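Local coordinates for toxin of toxin-antitoxin system (PDB 3ZVK), which cleaves single-stranded RNA as the magnesium-dependent PIN-domain toxin VapC2 of a type II toxin-antitoxin pair and is neutralised by the antitoxin VapB2, at the interface of chains A and B and the interface of chains A and C. Sequence-based numbering; all coordinates share one arbitrary frame. Chains: chain A/B, Toxin of toxin-antitoxin system; chain C, Antitoxin of toxin-antitoxin system VAPB.

Contacts 1 and 3 are two-fold-related patches of the toxin-toxin interface, their C-alpha centres about 20 Å apart: helix 75-90 of A meets helix 38-50 of B in contact 1, and the roles are exchanged in contact 3. Contacts 2 and 4 join toxin A to antitoxin C; they lie about 8 Å apart and share A:Ile63 and C:Val49. Helix 54-65 of A, which carries contact 2, follows helix 38-50 of contact 3 in the chain, the two patches being about 21 Å apart. Each toxin can therefore hold a second toxin and an antitoxin at once, as the alternating VapC-VapC and VapB-VapB assembly requires.

Contact 1: the interface of chains A and B. Residues chain A 81-82, 85; chain B 42-43, 45-46, 98.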
ATOM      1  N   TYR A  81     -22.195   3.304 -17.902  1.00 59.22           N
ATOM      2  CA  TYR A  81     -21.961   2.341 -18.992  1.00 57.56           C
ATOM      3  C   TYR A  81     -23.089   1.294 -19.061  1.00 63.67           C
ATOM      4  O   TYR A  81     -23.601   1.026 -20.148  1.00 63.66           O
ATOM      5  CB  TYR A  81     -20.594   1.627 -18.807  1.00 55.66           C
ATOM      6  CG  TYR A  81     -20.368   0.494 -19.781  1.00 54.79           C
ATOM      7  CD1 TYR A  81     -19.823   0.731 -21.034  1.00 55.45           C
ATOM      8  CD2 TYR A  81     -20.700  -0.815 -19.451  1.00 56.08           C
ATOM      9  CE1 TYR A  81     -19.590  -0.310 -21.929  1.00 56.92           C
ATOM     10  CE2 TYR A  81     -20.502  -1.862 -20.350  1.00 56.33           C
ATOM     11  CZ  TYR A  81     -19.928  -1.606 -21.580  1.00 62.60           C
ATOM     12  OH  TYR A  81     -19.713  -2.626 -22.468  1.00 66.03           O
ATOM     13  N   GLY A  82     -23.411   0.685 -17.913  1.00 60.78           N
ATOM     14  CA  GLY A  82     -24.441  -0.337 -17.799  1.00 62.34           C
ATOM     15  C   GLY A  82     -25.796   0.154 -18.248  1.00 68.99           C
ATOM     16  O   GLY A  82     -26.484  -0.544 -18.995  1.00 69.62           O
ATOM     17  N   ARG A  85     -25.574   1.187 -22.289  1.00 61.79           N
ATOM     18  CA  ARG A  85     -25.528  -0.004 -23.139  1.00 60.39           C
ATOM     19  C   ARG A  85     -26.890  -0.669 -23.234  1.00 67.58           C
ATOM     20  O   ARG A  85     -27.323  -1.013 -24.336  1.00 67.40           O
ATOM     21  CB  ARG A  85     -24.449  -0.994 -22.655  1.00 55.24           C
ATOM     22  CG  ARG A  85     -24.201  -2.078 -23.681  1.00 54.67           C
ATOM     23  CD  ARG A  85     -22.987  -2.903 -23.396  1.00 56.63           C
ATOM     24  NE  ARG A  85     -23.092  -4.189 -24.077  1.00 56.34           N
ATOM     25  CZ  ARG A  85     -22.250  -5.195 -23.916  1.00 64.20           C
ATOM     26  NH1 ARG A  85     -21.223  -5.085 -23.089  1.00 60.90           N
ATOM     27  NH2 ARG A  85     -22.449  -6.335 -24.551  1.00 51.52           N
TER
ATOM     28  N   ALA B  42     -17.709  -2.647 -15.326  1.00 44.73           N
ATOM     29  CA  ALA B  42     -18.535  -2.076 -16.392  1.00 45.23           C
ATOM     30  C   ALA B  42     -19.441  -3.184 -16.968  1.00 50.82           C
ATOM     31  O   ALA B  42     -20.647  -2.963 -17.108  1.00 52.87           O
ATOM     32  CB  ALA B  42     -17.655  -1.490 -17.478  1.00 44.09           C
ATOM     33  N   GLU B  43     -18.871  -4.398 -17.200  1.00 44.48           N
ATOM     34  CA  GLU B  43     -19.601  -5.558 -17.706  1.00 45.97           C
ATOM     35  C   GLU B  43     -20.637  -6.064 -16.700  1.00 54.25           C
ATOM     36  O   GLU B  43     -21.774  -6.379 -17.092  1.00 56.87           O
ATOM     37  CB  GLU B  43     -18.649  -6.685 -18.083  1.00 46.29           C
ATOM     38  CG  GLU B  43     -17.807  -6.346 -19.293  1.00 51.42           C
ATOM     39  CD  GLU B  43     -17.379  -7.590 -20.031  1.00 65.22           C
ATOM     40  OE1 GLU B  43     -16.322  -8.136 -19.661  1.00 61.31           O
ATOM     41  OE2 GLU B  43     -18.103  -8.042 -20.947  1.00 66.73           O
ATOM     42  N   GLN B  45     -22.063  -4.286 -14.236  1.00 53.99           N
ATOM     43  CA  GLN B  45     -23.100  -3.257 -14.169  1.00 54.89           C
ATOM     44  C   GLN B  45     -24.043  -3.355 -15.347  1.00 59.54           C
ATOM     45  O   GLN B  45     -25.243  -3.175 -15.173  1.00 62.44           O
ATOM     46  CB  GLN B  45     -22.512  -1.864 -14.032  1.00 54.81           C
ATOM     47  CG  GLN B  45     -23.217  -1.178 -12.892  1.00 71.41           C
ATOM     48  CD  GLN B  45     -22.477  -1.264 -11.593  1.00 80.67           C
ATOM     49  OE1 GLN B  45     -23.018  -1.559 -10.541  1.00 66.04           O
ATOM     50  NE2 GLN B  45     -21.238  -0.809 -11.593  1.00 83.72           N
ATOM     51  N   TYR B  46     -23.533  -3.729 -16.526  1.00 55.22           N
ATOM     52  CA  TYR B  46     -24.372  -3.950 -17.700  1.00 56.99           C
ATOM     53  C   TYR B  46     -25.294  -5.153 -17.492  1.00 63.10           C
ATOM     54  O   TYR B  46     -26.465  -5.086 -17.871  1.00 66.49           O
ATOM     55  CB  TYR B  46     -23.522  -4.085 -18.976  1.00 56.63           C
ATOM     56  CG  TYR B  46     -24.223  -4.761 -20.133  1.00 58.12           C
ATOM     57  CD1 TYR B  46     -25.280  -4.137 -20.797  1.00 62.30           C
ATOM     58  CD2 TYR B  46     -23.808  -6.003 -20.591  1.00 57.41           C
ATOM     59  CE1 TYR B  46     -25.911  -4.743 -21.881  1.00 64.08           C
ATOM     60  CE2 TYR B  46     -24.438  -6.624 -21.669  1.00 59.78           C
ATOM     61  CZ  TYR B  46     -25.476  -5.981 -22.325  1.00 69.48           C
ATOM     62  OH  TYR B  46     -26.081  -6.587 -23.397  1.00 71.68           O
ATOM     63  N   ASN B  98     -13.759  -6.281 -24.624  1.00 46.72           N
ATOM     64  CA  ASN B  98     -13.593  -6.123 -23.190  1.00 44.27           C
ATOM     65  C   ASN B  98     -12.548  -7.055 -22.645  1.00 48.89           C
ATOM     66  O   ASN B  98     -11.722  -6.623 -21.861  1.00 48.36           O
ATOM     67  CB  ASN B  98     -14.935  -6.277 -22.474  1.00 45.83           C
ATOM     68  CG  ASN B  98     -15.886  -5.124 -22.713  1.00 62.68           C
ATOM     69  OD1 ASN B  98     -15.483  -3.991 -22.970  1.00 54.26           O
ATOM     70  ND2 ASN B  98     -17.167  -5.367 -22.573  1.00 54.92           N
TER
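Between A:Gly82 and B:Tyr46 the two toxin backbones come close, their CA atoms 3.6 Å apart. This is the VapC-VapC interface of two PIN-domain proteins, where helix 75-90 of A packs on helix 38-50 of B. Beside it, the methyl CB of B:Ala42 sits over a face of the A:Tyr81 ring near its rim, 3.7 Å from CD2. The neighbouring CE2 of A:Tyr81 reaches CB of B:Tyr46 at 4.0 Å.

On the other flank A:Arg85 lies across the ring of B:Tyr46. Its CG stands anti to the backbone N (chi1 -168°), and from there the chain runs extended to NE, carrying CB, CG and CD over the CD1-CE1 side of the ring before the guanidinium settles on its face. The two planes are stacked, 11° apart, with NE of A:Arg85 3.6 Å from the B:Tyr46 ring centroid in a cation-pi contact. CE2 of B:Tyr46 sits over the middle of the guanidinium, 3.4 Å from CZ of A:Arg85.

Further out, A:Arg85 NH1 donates a 3.0 Å hydrogen bond to the phenol OH of A:Tyr81, which lies out of the guanidinium plane. This bond within chain A helps fix the rotation of the stacked group. At the rim the amide of B:Asn98 faces A:Tyr81 from the opposite direction, and its ND2 makes a weak hydrogen bond to B:Glu43 OE2. That carboxylate would probably favour the positive charge of A:Arg85, though the charged atoms do not touch.

Contact 2: the interface of chains A and C. Residues chain A 59-60, 63; chain C 40, 49, 52-53, 56.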
ATOM      1  N   SER A  59       6.258   9.356 -30.851  1.00 41.10           N
ATOM      2  CA  SER A  59       6.734  10.715 -30.669  1.00 38.86           C
ATOM      3  C   SER A  59       5.616  11.721 -30.848  1.00 42.70           C
ATOM      4  O   SER A  59       5.445  12.573 -29.977  1.00 44.71           O
ATOM      5  CB  SER A  59       7.864  11.029 -31.641  1.00 41.69           C
ATOM      6  OG  SER A  59       9.005  10.248 -31.342  1.00 51.37           O
ATOM      7  N   LYS A  60       4.844  11.615 -31.946  1.00 37.36           N
ATOM      8  CA  LYS A  60       3.719  12.493 -32.268  1.00 37.27           C
ATOM      9  C   LYS A  60       2.625  12.376 -31.209  1.00 38.54           C
ATOM     10  O   LYS A  60       2.113  13.395 -30.764  1.00 39.18           O
ATOM     11  CB  LYS A  60       3.137  12.152 -33.657  1.00 42.65           C
ATOM     12  CG  LYS A  60       3.918  12.686 -34.836  1.00 43.28           C
ATOM     13  CD  LYS A  60       3.334  12.130 -36.129  1.00 48.51           C
ATOM     14  CE  LYS A  60       2.312  13.070 -36.729  1.00 59.34           C
ATOM     15  NZ  LYS A  60       1.684  12.511 -37.943  1.00 67.19           N
ATOM     16  N   ILE A  63       3.814  14.118 -27.926  1.00 44.06           N
ATOM     17  CA  ILE A  63       3.701  15.570 -28.110  1.00 43.23           C
ATOM     18  C   ILE A  63       2.240  16.020 -27.939  1.00 45.96           C
ATOM     19  O   ILE A  63       1.963  17.018 -27.263  1.00 46.75           O
ATOM     20  CB  ILE A  63       4.307  15.980 -29.470  1.00 46.63           C
ATOM     21  CG1 ILE A  63       5.843  15.902 -29.394  1.00 48.22           C
ATOM     22  CG2 ILE A  63       3.892  17.381 -29.867  1.00 46.87           C
ATOM     23  CD1 ILE A  63       6.521  15.781 -30.705  1.00 50.70           C
TER
ATOM     24  N   GLN C  40      10.373  14.716 -22.392  1.00 34.41           N
ATOM     25  CA  GLN C  40      10.550  15.378 -23.671  1.00 36.26           C
ATOM     26  C   GLN C  40      10.442  16.901 -23.520  1.00 43.19           C
ATOM     27  O   GLN C  40       9.870  17.341 -22.525  1.00 42.25           O
ATOM     28  CB  GLN C  40       9.487  14.867 -24.667  1.00 36.68           C
ATOM     29  CG  GLN C  40       8.055  15.160 -24.233  1.00 35.19           C
ATOM     30  CD  GLN C  40       6.986  14.647 -25.140  1.00 43.07           C
ATOM     31  OE1 GLN C  40       5.830  14.561 -24.736  1.00 39.13           O
ATOM     32  NE2 GLN C  40       7.315  14.325 -26.382  1.00 43.34           N
ATOM     33  N   VAL C  49       2.366  22.446 -30.314  1.00 50.17           N
ATOM     34  CA  VAL C  49       2.074  21.009 -30.303  1.00 46.95           C
ATOM     35  C   VAL C  49       1.788  20.538 -31.738  1.00 54.48           C
ATOM     36  O   VAL C  49       2.389  19.551 -32.181  1.00 55.32           O
ATOM     37  CB  VAL C  49       0.901  20.670 -29.338  1.00 47.55           C
ATOM     38  CG1 VAL C  49       0.299  19.289 -29.623  1.00 44.43           C
ATOM     39  CG2 VAL C  49       1.327  20.791 -27.875  1.00 45.97           C
ATOM     40  N   GLU C  52       4.950  20.998 -33.972  1.00 58.45           N
ATOM     41  CA  GLU C  52       5.923  19.976 -33.620  1.00 57.53           C
ATOM     42  C   GLU C  52       5.580  18.615 -34.213  1.00 61.13           C
ATOM     43  O   GLU C  52       6.479  17.908 -34.659  1.00 63.23           O
ATOM     44  CB  GLU C  52       6.098  19.898 -32.110  1.00 57.58           C
ATOM     45  CG  GLU C  52       7.458  20.391 -31.629  1.00 74.08           C
ATOM     46  CD  GLU C  52       8.589  19.372 -31.667  1.00104.65           C
ATOM     47  OE1 GLU C  52       8.935  18.886 -32.771  1.00 95.20           O
ATOM     48  OE2 GLU C  52       9.137  19.064 -30.582  1.00102.73           O
ATOM     49  N   MET C  53       4.290  18.262 -34.250  1.00 54.22           N
ATOM     50  CA  MET C  53       3.800  17.005 -34.825  1.00 52.06           C
ATOM     51  C   MET C  53       3.978  17.030 -36.356  1.00 59.74           C
ATOM     52  O   MET C  53       4.310  16.010 -36.966  1.00 60.46           O
ATOM     53  CB  MET C  53       2.313  16.772 -34.476  1.00 51.78           C
ATOM     54  CG  MET C  53       2.067  16.390 -33.027  1.00 51.32           C
ATOM     55  SD  MET C  53       0.371  15.821 -32.628  1.00 52.58           S
ATOM     56  CE  MET C  53      -0.651  17.228 -33.315  1.00 49.83           C
ATOM     57  N   ILE C  56       7.645  16.178 -37.474  1.00 63.97           N
ATOM     58  CA  ILE C  56       7.938  14.750 -37.417  1.00 63.63           C
ATOM     59  C   ILE C  56       7.471  14.049 -38.680  1.00 74.09           C
ATOM     60  O   ILE C  56       8.268  13.329 -39.272  1.00 76.53           O
ATOM     61  CB  ILE C  56       7.396  14.107 -36.113  1.00 63.14           C
ATOM     62  CG1 ILE C  56       8.172  14.650 -34.904  1.00 61.57           C
ATOM     63  CG2 ILE C  56       7.421  12.563 -36.143  1.00 62.10           C
ATOM     64  CD1 ILE C  56       7.395  14.671 -33.682  1.00 53.34           C
TER
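A:Ile63 and C:Ile56 reach toward each other tip to tip, CD1 to CD1 at 3.3 Å, in the middle of a helix-to-helix contact between toxin and antitoxin. Helix 54-65 of the PIN-domain toxin packs here on helix 46-57 of VapB2. A:Ile63 hides 81 Å² and uses both branches. Its chi1 of -74° places CG1 anti to the carbonyl carbon, and chi2 (159°) extends CD1 toward C:Ile56, while CG2 points at the C:Val49-C:Met53 turn. There CG2 of A:Ile63 lies 3.5 Å from the backbone O of C:Val49 and 3.8 Å from CG of C:Met53, whose side chain runs antiparallel beside it. C:Glu52 lies crosswise to A:Ile63 and gives its CB methylene to the same CG2 methyl, at 4.0 Å.

One turn back on the toxin helix, A:Lys60 runs alongside C:Ile56, the two side chains pointing opposite ways. Its CG meets the C:Ile56 methyl CG2 at 3.7 Å, extending the apolar strip. The A:Lys60 chain then bends at chi3 (94°), and CE passes 3.6 Å from the backbone O of C:Met53. The sulfur SD of C:Met53 rests 3.5 Å from the backbone O of A:Lys60.

From strand 36-41, C:Gln40 lays its extended side chain obliquely across the other flank of A:Ile63, with NE2 3.7 Å from CG1. The strand and helix of the antitoxin flank this isoleucine from two sides, helping to fasten VapB2 to the toxin that it neutralises.

Contact 3: the interface of chains A and B. Residues chain A 43, 46, 50, 98; chain B 81, 85-86, 89.
A:Tyr46 and B:Arg85, which hide 64 and 33 Å² respectively, stack face to face at the toxin-toxin interface, the planes of ring and guanidinium 8° apart. NE of B:Arg85 stands over the centre of the ring, 3.4 Å from its centroid, in a cation-pi contact. The arginine chain is extended from CG to NE and crosses the tyrosine at about a right angle.

Acidic groups flank the stack. A:Tyr46 OH donates a short hydrogen bond of 2.6 Å to the syn lone pair of B:Glu89 OE1, with the carboxylate nearly perpendicular to the ring. At the opposite end, B:Arg85 NH1 forms a 3.2 Å salt bridge with A:Glu43 OE1; this oxygen lies near the guanidinium plane, while the donor comes from above the carboxylate plane. Water 2 also joins NH2 of B:Arg85 to A:Glu43 OE1.

A:Glu43 bends at chi2 (-73°), and its OE2 accepts a hydrogen bond from A:Asn98 ND2, which helps hold the carboxylate. Water 1 links that amide nitrogen to B:Tyr81 OH. Farther along the helices, B:Thr86 CG2 packs 4.0 Å from CA of A:Lys50, and A:Lys50 NZ makes a long salt bridge, 4.0 Å, to B:Glu89 OE1. Stacking and charge pairing thus join helix 38-50 of one PIN domain to helix 76-90 of its neighbour, helping to hold the VapC-VapC contact of the assembly.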
ATOM      1  N   GLU A  43      -6.732   3.045 -27.513  1.00 38.45           N
ATOM      2  CA  GLU A  43      -6.923   3.039 -28.962  1.00 38.39           C
ATOM      3  C   GLU A  43      -5.749   3.700 -29.700  1.00 40.80           C
ATOM      4  O   GLU A  43      -5.281   3.165 -30.698  1.00 43.18           O
ATOM      5  CB  GLU A  43      -8.250   3.714 -29.339  1.00 40.65           C
ATOM      6  CG  GLU A  43      -9.500   2.989 -28.862  1.00 51.50           C
ATOM      7  CD  GLU A  43      -9.884   1.702 -29.565  1.00 68.11           C
ATOM      8  OE1 GLU A  43      -9.616   1.564 -30.780  1.00 51.66           O
ATOM      9  OE2 GLU A  43     -10.439   0.812 -28.888  1.00 70.04           O
ATOM     10  N   TYR A  46      -2.702   1.460 -29.583  1.00 32.51           N
ATOM     11  CA  TYR A  46      -2.901   0.411 -30.584  1.00 34.17           C
ATOM     12  C   TYR A  46      -2.546   0.930 -32.001  1.00 40.52           C
ATOM     13  O   TYR A  46      -1.940   0.199 -32.778  1.00 40.80           O
ATOM     14  CB  TYR A  46      -4.343  -0.149 -30.533  1.00 34.73           C
ATOM     15  CG  TYR A  46      -4.807  -0.843 -31.785  1.00 36.42           C
ATOM     16  CD1 TYR A  46      -4.252  -2.064 -32.181  1.00 38.42           C
ATOM     17  CD2 TYR A  46      -5.834  -0.304 -32.567  1.00 36.85           C
ATOM     18  CE1 TYR A  46      -4.704  -2.730 -33.327  1.00 37.89           C
ATOM     19  CE2 TYR A  46      -6.307  -0.972 -33.706  1.00 37.34           C
ATOM     20  CZ  TYR A  46      -5.751  -2.194 -34.067  1.00 44.30           C
ATOM     21  OH  TYR A  46      -6.219  -2.862 -35.179  1.00 47.01           O
ATOM     22  N   LYS A  50       0.526  -0.873 -34.226  1.00 48.92           N
ATOM     23  CA  LYS A  50       0.075  -1.433 -35.487  1.00 50.82           C
ATOM     24  C   LYS A  50       0.844  -0.842 -36.687  1.00 57.45           C
ATOM     25  O   LYS A  50       1.106  -1.561 -37.648  1.00 59.84           O
ATOM     26  CB  LYS A  50      -1.431  -1.165 -35.622  1.00 52.60           C
ATOM     27  CG  LYS A  50      -2.047  -1.725 -36.860  1.00 62.30           C
ATOM     28  CD  LYS A  50      -3.479  -2.032 -36.687  1.00 67.17           C
ATOM     29  CE  LYS A  50      -3.912  -2.760 -37.916  1.00 58.91           C
ATOM     30  NZ  LYS A  50      -3.087  -3.970 -38.085  1.00 78.38           N
ATOM     31  N   ASN A  98     -15.456   0.397 -27.452  1.00 57.70           N
ATOM     32  CA  ASN A  98     -14.791   1.389 -26.696  1.00 52.81           C
ATOM     33  C   ASN A  98     -15.504   2.716 -26.756  1.00 50.58           C
ATOM     34  O   ASN A  98     -15.522   3.405 -25.734  1.00 50.92           O
ATOM     35  CB  ASN A  98     -13.312   1.364 -27.067  1.00 47.62           C
ATOM     36  CG  ASN A  98     -12.742   0.045 -26.603  1.00 50.93           C
ATOM     37  OD1 ASN A  98     -13.455  -0.738 -25.994  1.00 43.30           O
ATOM     38  ND2 ASN A  98     -11.477  -0.262 -26.855  1.00 40.92           N
TER
ATOM     39  N   TYR B  81      -1.937  -2.802 -23.882  1.00 37.39           N
ATOM     40  CA  TYR B  81      -3.123  -3.062 -24.709  1.00 37.03           C
ATOM     41  C   TYR B  81      -2.759  -2.913 -26.204  1.00 39.24           C
ATOM     42  O   TYR B  81      -3.157  -3.744 -27.018  1.00 40.03           O
ATOM     43  CB  TYR B  81      -4.289  -2.123 -24.309  1.00 37.35           C
ATOM     44  CG  TYR B  81      -5.441  -2.123 -25.289  1.00 39.29           C
ATOM     45  CD1 TYR B  81      -5.468  -1.234 -26.366  1.00 40.20           C
ATOM     46  CD2 TYR B  81      -6.519  -2.977 -25.124  1.00 41.44           C
ATOM     47  CE1 TYR B  81      -6.523  -1.223 -27.269  1.00 40.83           C
ATOM     48  CE2 TYR B  81      -7.594  -2.962 -26.015  1.00 43.28           C
ATOM     49  CZ  TYR B  81      -7.591  -2.082 -27.082  1.00 46.08           C
ATOM     50  OH  TYR B  81      -8.640  -2.070 -27.958  1.00 43.84           O
ATOM     51  N   ARG B  85      -3.074  -6.188 -28.643  1.00 40.96           N
ATOM     52  CA  ARG B  85      -4.048  -6.139 -29.723  1.00 40.52           C
ATOM     53  C   ARG B  85      -3.383  -6.377 -31.087  1.00 44.73           C
ATOM     54  O   ARG B  85      -3.884  -7.186 -31.887  1.00 45.42           O
ATOM     55  CB  ARG B  85      -4.828  -4.814 -29.676  1.00 39.19           C
ATOM     56  CG  ARG B  85      -5.992  -4.797 -30.669  1.00 45.68           C
ATOM     57  CD  ARG B  85      -6.908  -3.631 -30.469  1.00 37.82           C
ATOM     58  NE  ARG B  85      -7.769  -3.451 -31.632  1.00 46.72           N
ATOM     59  CZ  ARG B  85      -8.586  -2.421 -31.793  1.00 43.36           C
ATOM     60  NH1 ARG B  85      -8.645  -1.469 -30.877  1.00 35.96           N
ATOM     61  NH2 ARG B  85      -9.302  -2.298 -32.905  1.00 28.48           N
ATOM     62  N   THR B  86      -2.238  -5.718 -31.324  1.00 40.93           N
ATOM     63  CA  THR B  86      -1.455  -5.871 -32.555  1.00 42.46           C
ATOM     64  C   THR B  86      -0.988  -7.302 -32.749  1.00 49.02           C
ATOM     65  O   THR B  86      -1.141  -7.853 -33.846  1.00 52.54           O
ATOM     66  CB  THR B  86      -0.287  -4.855 -32.573  1.00 43.78           C
ATOM     67  OG1 THR B  86      -0.870  -3.558 -32.548  1.00 42.90           O
ATOM     68  CG2 THR B  86       0.597  -4.988 -33.830  1.00 37.88           C
ATOM     69  N   GLU B  89      -3.819  -9.870 -33.497  1.00 46.33           N
ATOM     70  CA  GLU B  89      -4.281  -9.659 -34.869  0.50 47.40           C
ATOM     71  C   GLU B  89      -3.282 -10.295 -35.841  1.00 55.97           C
ATOM     72  O   GLU B  89      -3.696 -10.996 -36.776  1.00 60.14           O
ATOM     73  CB  GLU B  89      -4.569  -8.152 -35.163  0.50 46.69           C
ATOM     74  CG  GLU B  89      -5.829  -7.615 -34.462  0.50 50.22           C
ATOM     75  CD  GLU B  89      -6.267  -6.162 -34.635  0.50 52.39           C
ATOM     76  OE1 GLU B  89      -5.589  -5.425 -35.391  0.50 29.64           O
ATOM     77  OE2 GLU B  89      -7.289  -5.762 -34.017  0.50 23.42           O
TER
HETATM   78  O   HOH W   1     -10.790  -3.168 -26.964  1.00 38.77           O
HETATM   79  O   HOH W   2     -11.555  -0.285 -32.629  1.00 66.45           O

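Contact 4: the interface of chains A and C. Residues chain A 63, 66-67; chain C 42-45, 49.
This is a heterodimer interface in which the segment of antitoxin VapB2 leading into helix 46-57 lies against the end of toxin helix 54-65 and the residues beyond it, helping to hold toxin and antitoxin together. A:Arg67 hides 68 Å² here and lies along the backbone of C:Pro43, C:Asn44 and C:Ser45. Its chain bends at chi3 (64°), and chi4 (75°) then turns the guanidinium over the antitoxin loop. The backbone O of C:Asn44 stands above the centre of that flat group, 3.3 Å from CZ of A:Arg67, meeting its face and not its N-H edge. NH1 of A:Arg67 also makes a weak hydrogen bond to the backbone O of C:Pro43, at 3.2 Å. Two carbonyl oxygens close to the guanidinium would probably favour its positive charge.

Nearer the helix, the aliphatic part of A:Arg67 crosses C:Val49, with CD 3.9 Å from the methyl CG2. The same CD of A:Arg67 packs 3.7 Å from CA of C:Ser45. C:Leu42 lies at the margin, its CD1 4.1 Å from NH1 of A:Arg67. A:Ser66 faces the proline ring, its OG 3.5 Å from CD of C:Pro43. That hydroxyl is directed by chi1 (70°) back toward its own chain, where A:Ser66 OG donates a 2.6 Å hydrogen bond to the backbone O of A:Ile63.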
ATOM      1  N   ILE A  63       3.814  14.118 -27.926  1.00 44.06           N
ATOM      2  CA  ILE A  63       3.701  15.570 -28.110  1.00 43.23           C
ATOM      3  C   ILE A  63       2.240  16.020 -27.939  1.00 45.96           C
ATOM      4  O   ILE A  63       1.963  17.018 -27.263  1.00 46.75           O
ATOM      5  CB  ILE A  63       4.307  15.980 -29.470  1.00 46.63           C
ATOM      6  CG1 ILE A  63       5.843  15.902 -29.394  1.00 48.22           C
ATOM      7  CG2 ILE A  63       3.892  17.381 -29.867  1.00 46.87           C
ATOM      8  CD1 ILE A  63       6.521  15.781 -30.705  1.00 50.70           C
ATOM      9  N   SER A  66       1.153  15.977 -24.222  1.00 34.99           N
ATOM     10  CA  SER A  66       1.808  16.966 -23.369  1.00 34.21           C
ATOM     11  C   SER A  66       0.916  18.046 -22.756  1.00 41.68           C
ATOM     12  O   SER A  66       1.204  18.456 -21.625  1.00 42.52           O
ATOM     13  CB  SER A  66       3.034  17.565 -24.047  1.00 35.11           C
ATOM     14  OG  SER A  66       2.677  18.396 -25.126  1.00 38.83           O
ATOM     15  N   ARG A  67      -0.157  18.520 -23.456  1.00 38.34           N
ATOM     16  CA  ARG A  67      -1.026  19.568 -22.883  1.00 37.13           C
ATOM     17  C   ARG A  67      -2.437  19.063 -22.504  1.00 42.01           C
ATOM     18  O   ARG A  67      -3.297  19.858 -22.132  1.00 41.98           O
ATOM     19  CB  ARG A  67      -1.029  20.841 -23.732  1.00 32.59           C
ATOM     20  CG  ARG A  67       0.372  21.354 -24.019  1.00 41.17           C
ATOM     21  CD  ARG A  67       0.430  22.753 -24.616  1.00 47.88           C
ATOM     22  NE  ARG A  67      -0.075  23.801 -23.716  1.00 45.54           N
ATOM     23  CZ  ARG A  67       0.582  24.271 -22.662  1.00 51.36           C
ATOM     24  NH1 ARG A  67       1.774  23.793 -22.350  1.00 43.36           N
ATOM     25  NH2 ARG A  67       0.044  25.211 -21.905  1.00 49.53           N
TER
ATOM     26  N   LEU C  42       8.787  20.481 -23.561  1.00 43.18           N
ATOM     27  CA  LEU C  42       7.395  20.870 -23.385  1.00 41.07           C
ATOM     28  C   LEU C  42       6.952  21.990 -24.345  1.00 45.14           C
ATOM     29  O   LEU C  42       7.375  23.133 -24.171  1.00 44.72           O
ATOM     30  CB  LEU C  42       7.145  21.251 -21.901  1.00 40.48           C
ATOM     31  CG  LEU C  42       5.767  21.821 -21.508  1.00 45.18           C
ATOM     32  CD1 LEU C  42       4.599  20.843 -21.821  1.00 47.78           C
ATOM     33  CD2 LEU C  42       5.753  22.172 -20.067  1.00 44.70           C
ATOM     34  N   PRO C  43       6.088  21.696 -25.357  1.00 41.49           N
ATOM     35  CA  PRO C  43       5.605  22.789 -26.243  1.00 41.41           C
ATOM     36  C   PRO C  43       4.800  23.775 -25.417  1.00 47.42           C
ATOM     37  O   PRO C  43       4.004  23.342 -24.585  1.00 46.37           O
ATOM     38  CB  PRO C  43       4.719  22.077 -27.283  1.00 41.83           C
ATOM     39  CG  PRO C  43       4.991  20.589 -27.124  1.00 44.43           C
ATOM     40  CD  PRO C  43       5.499  20.383 -25.723  1.00 40.23           C
ATOM     41  N   ASN C  44       5.041  25.097 -25.605  1.00 46.84           N
ATOM     42  CA  ASN C  44       4.384  26.155 -24.836  1.00 46.69           C
ATOM     43  C   ASN C  44       2.862  26.223 -25.034  1.00 49.07           C
ATOM     44  O   ASN C  44       2.171  26.764 -24.164  1.00 50.42           O
ATOM     45  CB  ASN C  44       5.020  27.557 -25.130  1.00 48.61           C
ATOM     46  CG  ASN C  44       6.539  27.670 -25.079  1.00 87.95           C
ATOM     47  OD1 ASN C  44       7.145  28.430 -25.840  1.00 86.01           O
ATOM     48  ND2 ASN C  44       7.207  26.954 -24.173  1.00 85.51           N
ATOM     49  N   SER C  45       2.344  25.741 -26.183  1.00 43.23           N
ATOM     50  CA  SER C  45       0.918  25.875 -26.512  1.00 44.00           C
ATOM     51  C   SER C  45       0.482  24.875 -27.530  1.00 47.03           C
ATOM     52  O   SER C  45       1.322  24.213 -28.124  1.00 45.92           O
ATOM     53  CB  SER C  45       0.630  27.271 -27.065  1.00 50.11           C
ATOM     54  OG  SER C  45       1.329  27.473 -28.285  1.00 63.45           O
ATOM     55  N   VAL C  49       2.366  22.446 -30.314  1.00 50.17           N
ATOM     56  CA  VAL C  49       2.074  21.009 -30.303  1.00 46.95           C
ATOM     57  C   VAL C  49       1.788  20.538 -31.738  1.00 54.48           C
ATOM     58  O   VAL C  49       2.389  19.551 -32.181  1.00 55.32           O
ATOM     59  CB  VAL C  49       0.901  20.670 -29.338  1.00 47.55           C
ATOM     60  CG1 VAL C  49       0.299  19.289 -29.623  1.00 44.43           C
ATOM     61  CG2 VAL C  49       1.327  20.791 -27.875  1.00 45.97           C
TER